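Local coordinates for phosphate transporter (Thermotoga maritima MSB8, PDB 6L85), which imports phosphate across the cell membrane by sodium-dependent transport and is a bacterial relative of the human SLC20 carriers, at residues B[21-24]-B[25-29]; B[43-46]-B[47-51]. All coordinates share one frame; numbering follows the deposited sequence.

Interaction 1: B[21-24]-B[25-29]; sequences NDVA and NSMAT. With NA (sodium ion), chain Q; NA (sodium ion), chain S.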
ATOM      1  N   ASN B  21       4.302   3.495  23.724  1.00 38.19           N
ATOM      2  CA  ASN B  21       4.958   4.763  24.034  1.00 36.30           C
ATOM      3  C   ASN B  21       4.995   5.716  22.855  1.00 38.03           C
ATOM      4  O   ASN B  21       5.001   6.938  23.054  1.00 35.04           O
ATOM      5  CB  ASN B  21       6.405   4.548  24.511  1.00 39.44           C
ATOM      6  CG  ASN B  21       6.913   5.720  25.353  1.00 41.25           C
ATOM      7  OD1 ASN B  21       7.602   6.637  24.858  1.00 38.42           O
ATOM      8  ND2 ASN B  21       6.540   5.711  26.629  1.00 37.67           N
ATOM      9  N   ASP B  22       5.062   5.198  21.632  1.00 37.15           N
ATOM     10  CA  ASP B  22       5.403   6.049  20.506  1.00 33.83           C
ATOM     11  C   ASP B  22       4.247   6.417  19.587  1.00 37.70           C
ATOM     12  O   ASP B  22       4.469   7.231  18.680  1.00 37.90           O
ATOM     13  CB  ASP B  22       6.487   5.386  19.647  1.00 37.21           C
ATOM     14  CG  ASP B  22       7.862   5.368  20.319  1.00 38.91           C
ATOM     15  OD1 ASP B  22       8.001   5.864  21.445  1.00 38.33           O
ATOM     16  OD2 ASP B  22       8.802   4.836  19.711  1.00 37.81           O
ATOM     17  N   VAL B  23       3.043   5.838  19.739  1.00 34.82           N
ATOM     18  CA  VAL B  23       1.985   6.272  18.817  1.00 34.63           C
ATOM     19  C   VAL B  23       1.780   7.792  18.881  1.00 39.38           C
ATOM     20  O   VAL B  23       1.552   8.440  17.841  1.00 40.45           O
ATOM     21  CB  VAL B  23       0.678   5.478  19.060  1.00 41.00           C
ATOM     22  CG1 VAL B  23       0.138   5.682  20.469  1.00 39.29           C
ATOM     23  CG2 VAL B  23      -0.372   5.825  17.987  1.00 42.49           C
ATOM     24  N   ALA B  24       1.965   8.394  20.062  1.00 39.52           N
ATOM     25  CA  ALA B  24       1.905   9.857  20.194  1.00 41.55           C
ATOM     26  C   ALA B  24       2.792  10.573  19.181  1.00 42.56           C
ATOM     27  O   ALA B  24       2.388  11.613  18.639  1.00 41.40           O
ATOM     28  CB  ALA B  24       2.294  10.287  21.610  1.00 43.63           C
ATOM     29  N   ASN B  25       3.980  10.012  18.882  1.00 34.52           N
ATOM     30  CA  ASN B  25       4.936  10.695  18.002  1.00 40.63           C
ATOM     31  C   ASN B  25       4.369  10.923  16.602  1.00 40.37           C
ATOM     32  O   ASN B  25       4.835  11.815  15.878  1.00 40.51           O
ATOM     33  CB  ASN B  25       6.244   9.897  17.852  1.00 37.28           C
ATOM     34  CG  ASN B  25       6.966   9.627  19.176  1.00 39.64           C
ATOM     35  OD1 ASN B  25       6.517  10.007  20.265  1.00 36.94           O
ATOM     36  ND2 ASN B  25       8.102   8.939  19.073  1.00 37.81           N
ATOM     37  N   SER B  26       3.445  10.076  16.161  1.00 38.69           N
ATOM     38  CA  SER B  26       2.854  10.268  14.845  1.00 42.02           C
ATOM     39  C   SER B  26       1.454  10.855  14.897  1.00 36.64           C
ATOM     40  O   SER B  26       1.108  11.652  14.021  1.00 37.53           O
ATOM     41  CB  SER B  26       2.810   8.944  14.069  1.00 39.59           C
ATOM     42  OG  SER B  26       1.970   8.002  14.696  1.00 38.59           O
ATOM     43  N   MET B  27       0.653  10.515  15.912  1.00 33.84           N
ATOM     44  CA  MET B  27      -0.762  10.876  15.889  1.00 41.03           C
ATOM     45  C   MET B  27      -1.143  12.051  16.793  1.00 43.31           C
ATOM     46  O   MET B  27      -2.273  12.529  16.675  1.00 42.22           O
ATOM     47  CB  MET B  27      -1.634   9.662  16.260  1.00 40.99           C
ATOM     48  CG  MET B  27      -1.615   8.545  15.199  1.00 40.54           C
ATOM     49  SD  MET B  27      -2.264   9.072  13.578  1.00 49.67           S
ATOM     50  CE  MET B  27      -1.923   7.622  12.595  1.00 45.61           C
ATOM     51  N   ALA B  28      -0.259  12.540  17.679  1.00 44.53           N
ATOM     52  CA  ALA B  28      -0.666  13.608  18.588  1.00 45.45           C
ATOM     53  C   ALA B  28      -0.992  14.899  17.840  1.00 44.87           C
ATOM     54  O   ALA B  28      -1.876  15.636  18.264  1.00 45.76           O
ATOM     55  CB  ALA B  28       0.418  13.861  19.639  1.00 48.08           C
ATOM     56  N   THR B  29      -0.298  15.196  16.741  1.00 41.62           N
ATOM     57  CA  THR B  29      -0.650  16.377  15.955  1.00 43.81           C
ATOM     58  C   THR B  29      -2.095  16.297  15.463  1.00 47.73           C
ATOM     59  O   THR B  29      -2.873  17.242  15.638  1.00 45.26           O
ATOM     60  CB  THR B  29       0.312  16.539  14.773  1.00 43.15           C
ATOM     61  OG1 THR B  29       0.414  15.297  14.069  1.00 48.22           O
ATOM     62  CG2 THR B  29       1.720  16.948  15.255  1.00 45.22           C
TER
HETATM   63 NA    NA Q 502       8.788   7.593  22.750  1.00 38.80          NA
HETATM   64 NA    NA S 504      -0.780  15.035  11.739  1.00 51.35          NA
HETATM   65  O   HOH W   1       6.827   8.940  22.669  1.00 37.30           O
HETATM   66  O   HOH W   2       4.358   6.547  15.763  1.00 38.81           O
HETATM   67  O   HOH W   3       2.427  13.823  16.664  1.00 45.34           O

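Interaction 2: B[43-46]-B[47-51]; sequences LIAM and FLEFL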
ATOM      1  N   LEU B  43      -6.395   3.064  15.119  1.00 42.18           N
ATOM      2  CA  LEU B  43      -6.613   2.080  14.045  1.00 40.81           C
ATOM      3  C   LEU B  43      -5.745   2.378  12.819  1.00 37.79           C
ATOM      4  O   LEU B  43      -5.119   1.464  12.220  1.00 37.59           O
ATOM      5  CB  LEU B  43      -8.097   2.046  13.667  1.00 40.20           C
ATOM      6  CG  LEU B  43      -9.026   1.561  14.785  1.00 45.24           C
ATOM      7  CD1 LEU B  43     -10.531   1.812  14.471  1.00 41.07           C
ATOM      8  CD2 LEU B  43      -8.767   0.101  15.115  1.00 39.06           C
ATOM      9  N   ILE B  44      -5.688   3.658  12.437  1.00 32.25           N
ATOM     10  CA  ILE B  44      -4.824   4.060  11.332  1.00 39.30           C
ATOM     11  C   ILE B  44      -3.378   3.680  11.627  1.00 37.90           C
ATOM     12  O   ILE B  44      -2.693   3.069  10.787  1.00 37.76           O
ATOM     13  CB  ILE B  44      -4.950   5.570  11.058  1.00 41.56           C
ATOM     14  CG1 ILE B  44      -6.400   5.967  10.806  1.00 45.53           C
ATOM     15  CG2 ILE B  44      -4.083   5.965   9.873  1.00 43.05           C
ATOM     16  CD1 ILE B  44      -6.584   7.450  10.594  1.00 43.51           C
ATOM     17  N   ALA B  45      -2.891   4.038  12.825  1.00 40.29           N
ATOM     18  CA  ALA B  45      -1.495   3.762  13.166  1.00 37.96           C
ATOM     19  C   ALA B  45      -1.227   2.273  13.149  1.00 37.87           C
ATOM     20  O   ALA B  45      -0.152   1.842  12.742  1.00 38.99           O
ATOM     21  CB  ALA B  45      -1.144   4.341  14.535  1.00 35.92           C
ATOM     22  N   MET B  46      -2.199   1.470  13.593  1.00 37.66           N
ATOM     23  CA  MET B  46      -2.042   0.021  13.567  1.00 43.64           C
ATOM     24  C   MET B  46      -1.667  -0.455  12.180  1.00 41.71           C
ATOM     25  O   MET B  46      -0.764  -1.285  12.014  1.00 40.63           O
ATOM     26  CB  MET B  46      -3.334  -0.660  14.007  1.00 37.71           C
ATOM     27  CG  MET B  46      -3.498  -0.722  15.500  1.00 43.65           C
ATOM     28  SD  MET B  46      -4.960  -1.684  15.902  1.00 44.15           S
ATOM     29  CE  MET B  46      -4.253  -3.319  16.071  1.00 35.04           C
ATOM     30  N   PHE B  47      -2.361   0.059  11.166  1.00 38.99           N
ATOM     31  CA  PHE B  47      -2.027  -0.400   9.818  1.00 40.29           C
ATOM     32  C   PHE B  47      -0.696   0.181   9.328  1.00 36.16           C
ATOM     33  O   PHE B  47       0.124  -0.539   8.742  1.00 34.57           O
ATOM     34  CB  PHE B  47      -3.161  -0.082   8.840  1.00 43.49           C
ATOM     35  CG  PHE B  47      -3.278  -1.091   7.747  1.00 52.27           C
ATOM     36  CD1 PHE B  47      -2.459  -1.018   6.623  1.00 55.53           C
ATOM     37  CD2 PHE B  47      -4.163  -2.157   7.863  1.00 53.26           C
ATOM     38  CE1 PHE B  47      -2.545  -1.976   5.615  1.00 58.41           C
ATOM     39  CE2 PHE B  47      -4.256  -3.109   6.870  1.00 53.84           C
ATOM     40  CZ  PHE B  47      -3.440  -3.023   5.740  1.00 58.18           C
ATOM     41  N   LEU B  48      -0.446   1.472   9.594  1.00 38.83           N
ATOM     42  CA  LEU B  48       0.715   2.142   9.007  1.00 35.11           C
ATOM     43  C   LEU B  48       2.033   1.733   9.680  1.00 35.15           C
ATOM     44  O   LEU B  48       3.059   1.601   8.998  1.00 32.30           O
ATOM     45  CB  LEU B  48       0.523   3.660   9.056  1.00 36.12           C
ATOM     46  CG  LEU B  48      -0.129   4.346   7.845  1.00 42.05           C
ATOM     47  CD1 LEU B  48       0.622   4.079   6.536  1.00 39.79           C
ATOM     48  CD2 LEU B  48      -1.577   3.928   7.714  1.00 40.77           C
ATOM     49  N   GLU B  49       2.028   1.534  11.009  1.00 32.71           N
ATOM     50  CA  GLU B  49       3.211   1.041  11.714  1.00 34.34           C
ATOM     51  C   GLU B  49       3.612  -0.330  11.177  1.00 37.33           C
ATOM     52  O   GLU B  49       4.796  -0.596  10.910  1.00 34.15           O
ATOM     53  CB  GLU B  49       2.933   0.932  13.222  1.00 35.54           C
ATOM     54  CG  GLU B  49       2.623   2.219  13.968  1.00 37.37           C
ATOM     55  CD  GLU B  49       3.896   2.966  14.312  1.00 41.58           C
ATOM     56  OE1 GLU B  49       4.957   2.309  14.330  1.00 41.95           O
ATOM     57  OE2 GLU B  49       3.843   4.191  14.537  1.00 46.29           O
ATOM     58  N   PHE B  50       2.625  -1.223  11.028  1.00 31.04           N
ATOM     59  CA  PHE B  50       2.915  -2.569  10.539  1.00 31.44           C
ATOM     60  C   PHE B  50       3.444  -2.504   9.115  1.00 30.06           C
ATOM     61  O   PHE B  50       4.399  -3.203   8.768  1.00 33.13           O
ATOM     62  CB  PHE B  50       1.660  -3.451  10.645  1.00 31.84           C
ATOM     63  CG  PHE B  50       1.779  -4.783   9.942  1.00 35.30           C
ATOM     64  CD1 PHE B  50       2.390  -5.866  10.564  1.00 32.48           C
ATOM     65  CD2 PHE B  50       1.283  -4.949   8.650  1.00 39.34           C
ATOM     66  CE1 PHE B  50       2.505  -7.094   9.904  1.00 35.18           C
ATOM     67  CE2 PHE B  50       1.382  -6.191   7.987  1.00 35.26           C
ATOM     68  CZ  PHE B  50       1.983  -7.252   8.607  1.00 31.63           C
ATOM     69  N   LEU B  51       2.879  -1.611   8.296  1.00 31.56           N
ATOM     70  CA  LEU B  51       3.324  -1.499   6.908  1.00 31.33           C
ATOM     71  C   LEU B  51       4.767  -1.005   6.808  1.00 36.63           C
ATOM     72  O   LEU B  51       5.549  -1.511   5.993  1.00 34.44           O
ATOM     73  CB  LEU B  51       2.384  -0.563   6.154  1.00 36.84           C
ATOM     74  CG  LEU B  51       2.414  -0.618   4.632  1.00 39.98           C
ATOM     75  CD1 LEU B  51       1.889  -1.974   4.175  1.00 40.81           C
ATOM     76  CD2 LEU B  51       1.575   0.515   4.071  1.00 46.69           C
TER

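Interaction 1: B[21-24]-B[25-29]
Asn21 and Asn25 meet through a water bound to a sodium ion. Water 1 lies 2.4 Å from the sodium ion bound by Asn21 and Asp22, and donates to Asn21 O and, at 2.6 Å, to Asn25 OD1. The same ion takes Asp22 OD1 at 2.3 Å and Asn21 OD1 at 2.6 Å. Val104 and Thr347 complete the site. Asn25 is thus second shell: its side chain crosses that of Asp22, with amide and carboxylate planes 25° apart, and Asn25 ND2 bonds to Thr346. With CG anti to the carbonyl carbon (chi1 -58°), the amide folds back along the helix to the water. A leucine here would probably cost water 1 one of its two acceptors and leave Thr346 without its amide partner. The far oxygen of Asp22 bonds to His254.

These residues form about two and a half turns of helix 2-32, kinked where residues 25 and 29 lack their i to i-4 bonds. Asn25 N turns to Asp22 O at 2.8 Å, a bond three residues back. Val23 O accepts both Ser26 N and Met27 N. At the second break, water 3 bridges Ala24 O to Thr29 N. Water 2 joins Asp22 O to Ser26 OG, which Ser251 of helix 231-258 also holds. Thr29 OG1 binds a second sodium at 2.6 Å, with Gln243, Ser247 and Asp327. Val23 CG2 packs on Met27 CG at 4.1 Å.

Interaction 2: B[43-46]-B[47-51]
Ile44 and Leu48 make a local side-chain contact, one turn apart within helix 38-56, which lies between helices of its own subunit and the second subunit. The two side chains lie side by side and point the same way. Ile44 CG2 meets Leu48 CD2 at 3.9 Å. The same methyl, Leu48 CD2, also reaches back to Ile44 O at 3.4 Å. Both residues pack on Cys248 of helix 231-258.

The backbone is a regular alpha-helix, with each bond linking residues four apart. Glu49 N to Ala45 O is the shortest of the three across the contact, 2.8 Å with an N-H...O angle of 167°. Leu48 N meets Ile44 O at 3.0 Å. Phe47 N to Leu43 O is longer, at 3.3 Å.

Glu49 has CG anti to the carbonyl carbon (chi1 -63°), which lays CG 3.1 Å from Ala45 O. The chain then bends at chi2. Its carboxylate is buried, and OE1 bonds to His254 ND1 on helix 231-258. Phe50 sets CB against Met46 O at 3.5 Å, and Met46 O also takes a bond from Ser297 of helix 286-302. The ring of Phe50 stacks edge-to-face with Phe209 of the second subunit. Met46 packs on Phe215 of that subunit and Phe47 on its Thr213.

Interactions 1 and 2 lie on consecutive helices, 2-32 and 38-56, with centres about 12 Å apart. They touch through apolar side chains: Met27 CE lies 3.9 Å from Ile44 CG2, and Val23 CG2 lies 3.8 Å from Ala45 CB. Interaction 1 is wholly buried and largely polar, with sodium ions, waters and a kinked helix. Interaction 2 is partly buried and mostly apolar, on an unbroken helix that also faces the second subunit. His254 of helix 231-258 is common to both, since it bonds to Asp22 through NE2 and to Glu49 through ND1. Glu49 thus reaches Asp22 through His254, one step beyond the second shell of the sodium.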